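Local coordinates for protein C-glycoside 3-oxidase (PDB 7DVE) that oxidises the C3 hydroxyl of the sugar in C-glycosides such as isoorientin and mangiferin with bound FAD, reducing oxygen to hydrogen peroxide, at residues P95-L100 / A116-V121; F40-T45 / E234-R239; E139-L144 / V480-T485. All coordinates share one frame; numbering follows the deposited sequence.

Interaction 1 of 3, residues P95-L100 / A116-V121; sequences PGTYLL and AFSSNV. With FAD (flavin-adenine dinucleotide), chain C.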
# COMPACT_ATOMS: atom_id res chain seq x y z
N PRO A 95 -13.83 -5.23 4.74
CA PRO A 95 -14.62 -4.05 4.36
C PRO A 95 -13.76 -2.98 3.73
O PRO A 95 -12.61 -2.79 4.10
CB PRO A 95 -15.24 -3.58 5.69
CG PRO A 95 -14.84 -4.62 6.75
CD PRO A 95 -14.24 -5.79 6.05
N GLY A 96 -14.30 -2.31 2.72
CA GLY A 96 -13.56 -1.34 1.95
C GLY A 96 -12.75 -1.90 0.80
O GLY A 96 -12.09 -1.13 0.09
N THR A 97 -12.74 -3.21 0.61
CA THR A 97 -12.00 -3.83 -0.48
C THR A 97 -12.88 -4.86 -1.17
O THR A 97 -13.94 -5.25 -0.67
CB THR A 97 -10.72 -4.51 0.01
OG1 THR A 97 -11.06 -5.72 0.70
CG2 THR A 97 -9.93 -3.62 0.92
N TYR A 98 -12.44 -5.31 -2.35
CA TYR A 98 -13.13 -6.38 -3.06
C TYR A 98 -12.11 -7.32 -3.69
O TYR A 98 -10.94 -6.97 -3.89
CB TYR A 98 -14.09 -5.84 -4.14
CG TYR A 98 -13.44 -5.03 -5.24
CD1 TYR A 98 -12.97 -3.74 -5.00
CD2 TYR A 98 -13.33 -5.55 -6.54
CE1 TYR A 98 -12.41 -2.99 -5.99
CE2 TYR A 98 -12.75 -4.80 -7.55
CZ TYR A 98 -12.29 -3.52 -7.26
OH TYR A 98 -11.72 -2.77 -8.25
N LEU A 99 -12.57 -8.53 -3.96
CA LEU A 99 -11.72 -9.59 -4.49
C LEU A 99 -11.97 -9.75 -5.98
O LEU A 99 -12.96 -9.26 -6.52
CB LEU A 99 -11.98 -10.92 -3.77
CG LEU A 99 -11.88 -10.92 -2.24
CD1 LEU A 99 -12.10 -12.30 -1.71
CD2 LEU A 99 -10.53 -10.42 -1.82
N LEU A 100 -11.07 -10.47 -6.64
CA LEU A 100 -11.39 -10.96 -7.97
C LEU A 100 -12.56 -11.93 -7.89
O LEU A 100 -12.67 -12.73 -6.95
CB LEU A 100 -10.18 -11.66 -8.59
CG LEU A 100 -9.03 -10.76 -9.07
CD1 LEU A 100 -7.90 -11.61 -9.65
CD2 LEU A 100 -9.55 -9.79 -10.10
N ALA A 116 -6.87 -8.43 -3.44
CA ALA A 116 -7.94 -7.47 -3.23
C ALA A 116 -7.58 -6.10 -3.81
O ALA A 116 -6.44 -5.83 -4.18
CB ALA A 116 -8.28 -7.35 -1.74
N PHE A 117 -8.61 -5.24 -3.88
CA PHE A 117 -8.53 -3.90 -4.43
C PHE A 117 -9.43 -2.98 -3.62
O PHE A 117 -10.33 -3.44 -2.92
CB PHE A 117 -8.97 -3.83 -5.90
CG PHE A 117 -8.49 -4.97 -6.75
CD1 PHE A 117 -9.21 -6.16 -6.82
CD2 PHE A 117 -7.33 -4.84 -7.50
CE1 PHE A 117 -8.78 -7.18 -7.59
CE2 PHE A 117 -6.89 -5.89 -8.29
CZ PHE A 117 -7.62 -7.06 -8.34
N SER A 118 -9.20 -1.67 -3.76
CA SER A 118 -10.10 -0.62 -3.30
C SER A 118 -10.32 0.37 -4.44
O SER A 118 -9.39 0.72 -5.15
CB SER A 118 -9.56 0.16 -2.08
OG SER A 118 -9.55 -0.64 -0.91
N SER A 119 -11.55 0.86 -4.59
CA SER A 119 -11.88 1.81 -5.65
C SER A 119 -12.56 3.01 -4.99
O SER A 119 -13.77 2.97 -4.73
CB SER A 119 -12.78 1.19 -6.70
OG SER A 119 -12.02 0.40 -7.61
N ASN A 120 -11.78 4.06 -4.71
CA ASN A 120 -12.26 5.23 -3.98
C ASN A 120 -11.16 6.28 -3.96
O ASN A 120 -9.99 5.98 -4.21
CB ASN A 120 -12.67 4.87 -2.55
CG ASN A 120 -11.54 4.23 -1.76
OD1 ASN A 120 -11.42 3.00 -1.70
ND2 ASN A 120 -10.68 5.07 -1.15
N VAL A 121 -11.54 7.52 -3.67
CA VAL A 121 -10.52 8.56 -3.50
C VAL A 121 -9.75 8.25 -2.23
O VAL A 121 -10.33 7.96 -1.18
CB VAL A 121 -11.16 9.96 -3.50
CG1 VAL A 121 -10.13 11.04 -3.14
CG2 VAL A 121 -11.73 10.26 -4.91
PA FAD C . -3.92 2.12 -4.09
O1A FAD C . -4.67 0.90 -4.48
O2A FAD C . -3.80 2.46 -2.66
O5B FAD C . -4.67 3.28 -4.93
C5B FAD C . -4.81 3.14 -6.35
C4B FAD C . -6.02 3.89 -6.82
O4B FAD C . -6.03 3.74 -8.27
C3B FAD C . -7.32 3.22 -6.33
O3B FAD C . -8.14 4.22 -5.70
C2B FAD C . -7.95 2.76 -7.66
O2B FAD C . -9.38 2.89 -7.64
C1B FAD C . -7.40 3.77 -8.65
N9A FAD C . -7.51 3.25 -10.06
C8A FAD C . -7.05 2.03 -10.40
N7A FAD C . -7.27 1.84 -11.71
C5A FAD C . -7.88 2.94 -12.19
C6A FAD C . -8.29 3.25 -13.42
N6A FAD C . -8.09 2.32 -14.36
N1A FAD C . -8.87 4.43 -13.72
C2A FAD C . -9.04 5.35 -12.68
N3A FAD C . -8.59 5.00 -11.39
C4A FAD C . -8.02 3.81 -11.17
N1 FAD C . 0.30 -0.93 3.69
C2 FAD C . 1.40 -0.61 4.46
O2 FAD C . 2.40 -0.20 3.89
N3 FAD C . 1.35 -0.76 5.86
C4 FAD C . 0.17 -1.20 6.48
O4 FAD C . 0.13 -1.31 7.71
C4X FAD C . -0.93 -1.52 5.69
N5 FAD C . -2.09 -2.00 6.22
C5X FAD C . -3.18 -2.17 5.41
C6 FAD C . -4.42 -2.53 5.96
C7 FAD C . -5.57 -2.65 5.18
C7M FAD C . -6.93 -3.04 5.81
C8 FAD C . -5.48 -2.42 3.80
C8M FAD C . -6.73 -2.55 2.92
C9 FAD C . -4.24 -2.06 3.25
C9A FAD C . -3.08 -1.94 4.04
N10 FAD C . -1.88 -1.62 3.51
C10 FAD C . -0.84 -1.37 4.30
C1' FAD C . -1.66 -1.50 2.04
C2' FAD C . -1.72 -0.07 1.49
O2' FAD C . -3.07 0.41 1.60
C3' FAD C . -1.21 -0.03 0.01
O3' FAD C . 0.15 -0.48 -0.05
C4' FAD C . -1.22 1.39 -0.55
O4' FAD C . -2.53 1.93 -0.47
C5' FAD C . -0.77 1.39 -2.04
O5' FAD C . -0.98 2.69 -2.63
P FAD C . -1.17 2.94 -4.21
O1P FAD C . -1.62 4.33 -4.52
O2P FAD C . 0.07 2.42 -4.83
O3P FAD C . -2.44 2.07 -4.72

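Interaction 2 of 3, residues F40-T45 / E234-R239; sequences FEVGPT and ESLVTR. With FAD (flavin-adenine dinucleotide), chain C.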
# COMPACT_ATOMS: atom_id res chain seq x y z
N PHE A 40 -7.20 11.43 -12.07
CA PHE A 40 -8.40 10.67 -12.39
C PHE A 40 -8.45 9.42 -11.52
O PHE A 40 -7.47 8.66 -11.45
CB PHE A 40 -8.43 10.31 -13.88
CG PHE A 40 -8.23 11.50 -14.77
CD1 PHE A 40 -9.29 12.36 -15.05
CD2 PHE A 40 -6.99 11.79 -15.31
CE1 PHE A 40 -9.12 13.47 -15.85
CE2 PHE A 40 -6.80 12.90 -16.11
CZ PHE A 40 -7.87 13.74 -16.38
N GLU A 41 -9.58 9.24 -10.83
CA GLU A 41 -9.81 8.14 -9.91
C GLU A 41 -11.19 7.55 -10.20
O GLU A 41 -12.18 8.29 -10.22
CB GLU A 41 -9.74 8.62 -8.45
CG GLU A 41 -10.50 7.74 -7.49
CD GLU A 41 -9.82 6.41 -7.27
OE1 GLU A 41 -8.63 6.40 -6.92
OE2 GLU A 41 -10.49 5.37 -7.45
N VAL A 42 -11.25 6.23 -10.41
CA VAL A 42 -12.51 5.61 -10.84
C VAL A 42 -13.52 5.51 -9.70
O VAL A 42 -14.74 5.59 -9.93
CB VAL A 42 -12.21 4.23 -11.47
CG1 VAL A 42 -11.53 3.30 -10.46
CG2 VAL A 42 -13.48 3.62 -12.00
N GLY A 43 -13.05 5.35 -8.46
CA GLY A 43 -13.93 5.23 -7.30
C GLY A 43 -14.57 6.55 -6.90
O GLY A 43 -14.20 7.62 -7.39
N PRO A 44 -15.57 6.49 -6.03
CA PRO A 44 -16.16 7.72 -5.50
C PRO A 44 -15.26 8.38 -4.47
O PRO A 44 -14.25 7.84 -4.02
CB PRO A 44 -17.46 7.24 -4.84
CG PRO A 44 -17.16 5.80 -4.45
CD PRO A 44 -16.25 5.28 -5.53
N THR A 45 -15.66 9.59 -4.08
CA THR A 45 -15.16 10.22 -2.87
C THR A 45 -16.01 9.74 -1.71
O THR A 45 -17.22 9.99 -1.70
CB THR A 45 -15.26 11.75 -2.98
OG1 THR A 45 -14.78 12.17 -4.26
CG2 THR A 45 -14.47 12.42 -1.88
N GLU A 234 -14.72 9.19 -9.77
CA GLU A 234 -15.63 8.48 -10.67
C GLU A 234 -15.22 8.72 -12.13
O GLU A 234 -16.04 9.06 -12.98
CB GLU A 234 -17.08 8.88 -10.40
CG GLU A 234 -17.46 8.83 -8.92
CD GLU A 234 -18.96 8.94 -8.70
OE1 GLU A 234 -19.72 8.13 -9.25
OE2 GLU A 234 -19.39 9.86 -7.96
N SER A 235 -13.93 8.55 -12.40
CA SER A 235 -13.37 8.80 -13.72
C SER A 235 -12.45 7.64 -14.06
O SER A 235 -11.35 7.53 -13.49
CB SER A 235 -12.61 10.13 -13.75
OG SER A 235 -13.52 11.20 -13.61
N LEU A 236 -12.89 6.78 -14.98
CA LEU A 236 -12.13 5.59 -15.34
C LEU A 236 -11.21 5.89 -16.51
O LEU A 236 -11.65 6.38 -17.56
CB LEU A 236 -13.06 4.44 -15.71
CG LEU A 236 -12.40 3.21 -16.33
CD1 LEU A 236 -11.52 2.48 -15.32
CD2 LEU A 236 -13.47 2.28 -16.89
N VAL A 237 -9.93 5.61 -16.34
CA VAL A 237 -8.96 5.70 -17.43
C VAL A 237 -8.93 4.34 -18.12
O VAL A 237 -8.58 3.33 -17.50
CB VAL A 237 -7.57 6.11 -16.91
CG1 VAL A 237 -6.54 6.10 -18.04
CG2 VAL A 237 -7.63 7.49 -16.28
N THR A 238 -9.32 4.32 -19.40
CA THR A 238 -9.34 3.09 -20.17
C THR A 238 -8.12 2.92 -21.06
O THR A 238 -7.84 1.80 -21.49
CB THR A 238 -10.60 3.03 -21.05
OG1 THR A 238 -10.68 4.22 -21.83
CG2 THR A 238 -11.84 2.94 -20.19
N ARG A 239 -7.36 3.99 -21.30
CA ARG A 239 -6.24 3.91 -22.23
C ARG A 239 -5.24 5.03 -21.95
O ARG A 239 -5.63 6.17 -21.67
CB ARG A 239 -6.74 4.01 -23.68
CG ARG A 239 -5.87 3.32 -24.69
CD ARG A 239 -6.36 3.57 -26.13
NE ARG A 239 -7.81 3.68 -26.22
CZ ARG A 239 -8.47 4.36 -27.15
NH1 ARG A 239 -7.83 5.01 -28.11
NH2 ARG A 239 -9.80 4.37 -27.13
PA FAD C . -3.92 2.12 -4.09
O1A FAD C . -4.67 0.90 -4.48
O2A FAD C . -3.80 2.46 -2.66
O5B FAD C . -4.67 3.28 -4.93
C5B FAD C . -4.81 3.14 -6.35
C4B FAD C . -6.02 3.89 -6.82
O4B FAD C . -6.03 3.74 -8.27
C3B FAD C . -7.32 3.22 -6.33
O3B FAD C . -8.14 4.22 -5.70
C2B FAD C . -7.95 2.76 -7.66
O2B FAD C . -9.38 2.89 -7.64
C1B FAD C . -7.40 3.77 -8.65
N9A FAD C . -7.51 3.25 -10.06
C8A FAD C . -7.05 2.03 -10.40
N7A FAD C . -7.27 1.84 -11.71
C5A FAD C . -7.88 2.94 -12.19
C6A FAD C . -8.29 3.25 -13.42
N6A FAD C . -8.09 2.32 -14.36
N1A FAD C . -8.87 4.43 -13.72
C2A FAD C . -9.04 5.35 -12.68
N3A FAD C . -8.59 5.00 -11.39
C4A FAD C . -8.02 3.81 -11.17
N1 FAD C . 0.30 -0.93 3.69
C2 FAD C . 1.40 -0.61 4.46
O2 FAD C . 2.40 -0.20 3.89
N3 FAD C . 1.35 -0.76 5.86
C4 FAD C . 0.17 -1.20 6.48
O4 FAD C . 0.13 -1.31 7.71
C4X FAD C . -0.93 -1.52 5.69
N5 FAD C . -2.09 -2.00 6.22
C5X FAD C . -3.18 -2.17 5.41
C6 FAD C . -4.42 -2.53 5.96
C7 FAD C . -5.57 -2.65 5.18
C7M FAD C . -6.93 -3.04 5.81
C8 FAD C . -5.48 -2.42 3.80
C8M FAD C . -6.73 -2.55 2.92
C9 FAD C . -4.24 -2.06 3.25
C9A FAD C . -3.08 -1.94 4.04
N10 FAD C . -1.88 -1.62 3.51
C10 FAD C . -0.84 -1.37 4.30
C1' FAD C . -1.66 -1.50 2.04
C2' FAD C . -1.72 -0.07 1.49
O2' FAD C . -3.07 0.41 1.60
C3' FAD C . -1.21 -0.03 0.01
O3' FAD C . 0.15 -0.48 -0.05
C4' FAD C . -1.22 1.39 -0.55
O4' FAD C . -2.53 1.93 -0.47
C5' FAD C . -0.77 1.39 -2.04
O5' FAD C . -0.98 2.69 -2.63
P FAD C . -1.17 2.94 -4.21
O1P FAD C . -1.62 4.33 -4.52
O2P FAD C . 0.07 2.42 -4.83
O3P FAD C . -2.44 2.07 -4.72

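Interaction 3 of 3, residues E139-L144 / V480-T485; sequences ERIGFL and VIPTAT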
# COMPACT_ATOMS: atom_id res chain seq x y z
N GLU A 139 16.10 -6.47 1.35
CA GLU A 139 14.94 -5.76 0.81
C GLU A 139 15.28 -4.43 0.16
O GLU A 139 14.41 -3.85 -0.50
CB GLU A 139 13.88 -5.46 1.88
CG GLU A 139 13.76 -6.44 3.02
CD GLU A 139 12.78 -5.94 4.06
OE1 GLU A 139 13.17 -5.08 4.89
OE2 GLU A 139 11.61 -6.36 4.05
N ARG A 140 16.47 -3.88 0.39
CA ARG A 140 16.78 -2.53 -0.03
C ARG A 140 17.22 -2.51 -1.48
O ARG A 140 18.00 -3.37 -1.92
CB ARG A 140 17.86 -1.91 0.86
CG ARG A 140 17.40 -1.74 2.31
CD ARG A 140 18.47 -1.14 3.20
NE ARG A 140 18.84 0.22 2.84
CZ ARG A 140 18.37 1.33 3.40
NH1 ARG A 140 17.38 1.29 4.28
NH2 ARG A 140 18.91 2.51 3.09
N ILE A 141 16.75 -1.52 -2.22
CA ILE A 141 17.17 -1.41 -3.62
C ILE A 141 18.61 -0.90 -3.64
O ILE A 141 18.90 0.24 -3.26
CB ILE A 141 16.22 -0.51 -4.42
CG1 ILE A 141 14.82 -1.15 -4.44
CG2 ILE A 141 16.71 -0.39 -5.83
CD1 ILE A 141 13.67 -0.19 -4.63
N GLY A 142 19.52 -1.76 -4.08
CA GLY A 142 20.94 -1.50 -3.89
C GLY A 142 21.46 -0.34 -4.72
O GLY A 142 22.27 0.45 -4.24
N PHE A 143 21.03 -0.24 -5.98
CA PHE A 143 21.55 0.86 -6.79
C PHE A 143 21.05 2.20 -6.30
O PHE A 143 21.67 3.23 -6.60
CB PHE A 143 21.24 0.67 -8.28
CG PHE A 143 19.79 0.39 -8.60
CD1 PHE A 143 18.87 1.43 -8.74
CD2 PHE A 143 19.36 -0.91 -8.83
CE1 PHE A 143 17.54 1.17 -9.07
CE2 PHE A 143 18.03 -1.18 -9.16
CZ PHE A 143 17.12 -0.14 -9.28
N LEU A 144 19.95 2.23 -5.54
CA LEU A 144 19.53 3.45 -4.87
C LEU A 144 20.23 3.63 -3.54
O LEU A 144 20.49 4.77 -3.16
CB LEU A 144 18.01 3.45 -4.67
CG LEU A 144 17.22 3.57 -5.98
CD1 LEU A 144 15.75 3.72 -5.68
CD2 LEU A 144 17.75 4.73 -6.84
N VAL A 480 6.35 -1.06 -8.25
CA VAL A 480 7.67 -0.62 -8.72
C VAL A 480 8.80 -1.30 -7.95
O VAL A 480 9.94 -1.35 -8.43
CB VAL A 480 7.82 0.92 -8.63
CG1 VAL A 480 9.16 1.39 -9.13
CG2 VAL A 480 6.74 1.63 -9.45
N ILE A 481 8.54 -1.85 -6.77
CA ILE A 481 9.60 -2.43 -5.95
C ILE A 481 10.14 -3.67 -6.64
O ILE A 481 9.38 -4.60 -6.97
CB ILE A 481 9.10 -2.74 -4.54
CG1 ILE A 481 8.78 -1.44 -3.80
CG2 ILE A 481 10.10 -3.60 -3.76
CD1 ILE A 481 7.86 -1.65 -2.59
N PRO A 482 11.43 -3.73 -6.91
CA PRO A 482 11.95 -4.85 -7.72
C PRO A 482 12.57 -5.94 -6.87
O PRO A 482 12.90 -7.01 -7.37
CB PRO A 482 12.99 -4.17 -8.61
CG PRO A 482 13.51 -3.03 -7.78
CD PRO A 482 12.44 -2.67 -6.74
N THR A 483 12.75 -5.70 -5.58
CA THR A 483 13.42 -6.65 -4.71
C THR A 483 12.39 -7.53 -3.98
O THR A 483 11.18 -7.31 -4.05
CB THR A 483 14.29 -5.90 -3.71
OG1 THR A 483 13.44 -4.98 -3.01
CG2 THR A 483 15.44 -5.14 -4.43
N ALA A 484 12.91 -8.54 -3.30
CA ALA A 484 12.10 -9.44 -2.49
C ALA A 484 12.02 -8.83 -1.10
O ALA A 484 13.04 -8.71 -0.42
CB ALA A 484 12.73 -10.84 -2.47
N THR A 485 10.82 -8.39 -0.70
CA THR A 485 10.66 -7.65 0.54
C THR A 485 9.66 -8.37 1.44
O THR A 485 8.78 -9.09 0.97
CB THR A 485 10.17 -6.19 0.30
OG1 THR A 485 8.81 -6.22 -0.20
CG2 THR A 485 11.08 -5.42 -0.67

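Interaction 1 of 3, residues P95-L100 / A116-V121
Ser118 OG donates a 2.8 Å hydrogen bond to Gly96 O, reaching it 29° out of the carbonyl plane, while Thr97 CG2 packs against the same hydroxyl. Beyond it the two segments form a very short antiparallel ladder. Tyr98 and Phe117 are its hydrogen-bonded pair, and the bonds Tyr98 N to Phe117 O and Phe117 N to Tyr98 O are each 2.9 Å long. Both aromatic side chains leave the ladder on one face. Tyr98 CG lies between its backbone N and carbonyl carbon (chi1 62°), which lays the ring over Phe117: Phe117 CB sits over the tyrosine face, 3.9 Å from the Tyr98 ring centroid, as a CH-pi contact. The rings themselves meet obliquely, their planes at 38°. Leu100 CD2 comes to 3.7 Å from Phe117 CE1, and Met398 of strand 396-401 packs on both residues. At the edge of the tyrosine ring, Tyr98 OH is 3.2 Å from Ser119 OG, which is hydrogen-bonded to Arg276 and Tyr393. Leu99 CD2 packs on Ala116 CB. The FAD borders the contact at two places: Thr97 CG2 lies 3.9 Å from the flavin methyl C8M of FAD, and Asn120 O lies 3.0 Å from the ribose oxygen O3B of FAD. The Asn120 amide is tied to Val121 O, Gly123 and His127, which should restrict its rotation. The short antiparallel pairing thus sets an apolar methyl against the methyl-bearing end of the flavin, while backbone carbonyls lie close to the ribose hydroxyls.

Interaction 2 of 3, residues F40-T45 / E234-R239
Val42 and Leu236 lie side by side and point the same way, Val42 CG2 3.8 Å from Leu236 CB, so that Val42 CG1 and Leu236 CD1 come up on the same side of the adenine plane of FAD. Phe40 meets the other segment through its CB, 3.8 Å from Val237 CG2, and turns the edge of its ring to Ser235 CB. The backbones are joined by Ser235 N to Glu41 O at 2.8 Å and Glu234 N to Gly43 O at 2.9 Å. Glu41 turns away from the other segment to the ribose: CG anti to the backbone N and a bend at chi2 (71°) bring OE1 to 2.5 Å from FAD O3B and OE2 to 2.7 Å from FAD O2B. Gly43 N binds the anti lone pair of OE2, and Ser17 holds OE1. An alanine in place of Glu41 would probably leave both ribose hydroxyls and Gly43 N without their acceptor. Val237 N reads the adenine, 3.1 Å from FAD N1A. An acidic residue at the end of the second strand that binds the adenosine ribose is characteristic of Rossmann-type FAD-binding folds. Phe40 ends strand 37-40, between strands 12-15 and 229-232 of the parallel sheet, and packs on strands 246-254 and 260-264 of the antiparallel sheet begun by strand 235-243.

Interaction 3 of 3, residues E139-L144 / V480-T485
The loop that leads from strand 473-475 of the Rossmann-type sheet to helix 490-510 packs here against the turn entering helix 142-145, with Thr483 and Pro482 meeting Glu139 and Ile141. Thr483 OG1 donates a 2.9 Å hydrogen bond to Glu139 O, approaching from above the carbonyl plane, 52° out of it. With OG1 between the backbone N and carbonyl carbon (chi1 56°), Thr483 CG2 lies beside the backbone N and faces the same segment further along, 4.0 Å from Ile141 CG1. Ile141 crosses Pro482 at about a right angle, and the tip Ile141 CD1 touches the proline ring at Pro482 CD, 3.5 Å away. Ile141 holds the N-cap position, yet its side chain is apolar and packs on the loop, while its CG2 lies over the rim of one face of the Phe143 ring. The loop belongs to the C-terminal part of the GMC oxidoreductase fold, and the Thr485 side chain is about 7 Å from that of His444, the inferred proton acceptor. Glu139 runs extended alongside Thr485, with Glu139 CB 3.8 Å from Thr485 CG2. Its carboxylate takes bonds from three backbone amides, OE1 from Asn136 and OE2 from both Ala486 and Cys487, so its charge is probably well stabilised. Thr485 OG1 is bonded to Gln298, and Arg140, turned away from the loop, forms salt bridges with Asp145 and Asp151.

Interactions 1 and 2 share the adenosine ribose of FAD and touch directly: Val121 N lies 2.8 Å from Pro44 O, a probable hydrogen bond, and Asn120 O is in packing contact with Glu41 OE1. Their centres are 14 Å apart; interaction 2 runs on to the adenine, whereas interaction 1 reaches the methyl end of the flavin. Interaction 3 stands across the centre of the chain from interaction 1, its centre 26 Å from that of interaction 1 and 30 Å from that of interaction 2, without touching either. Its Thr485 side chain is about 10 Å from the FAD. Residues 139-144 fall between the segments of interaction 2, so the chain connections of interactions 2 and 3 cross.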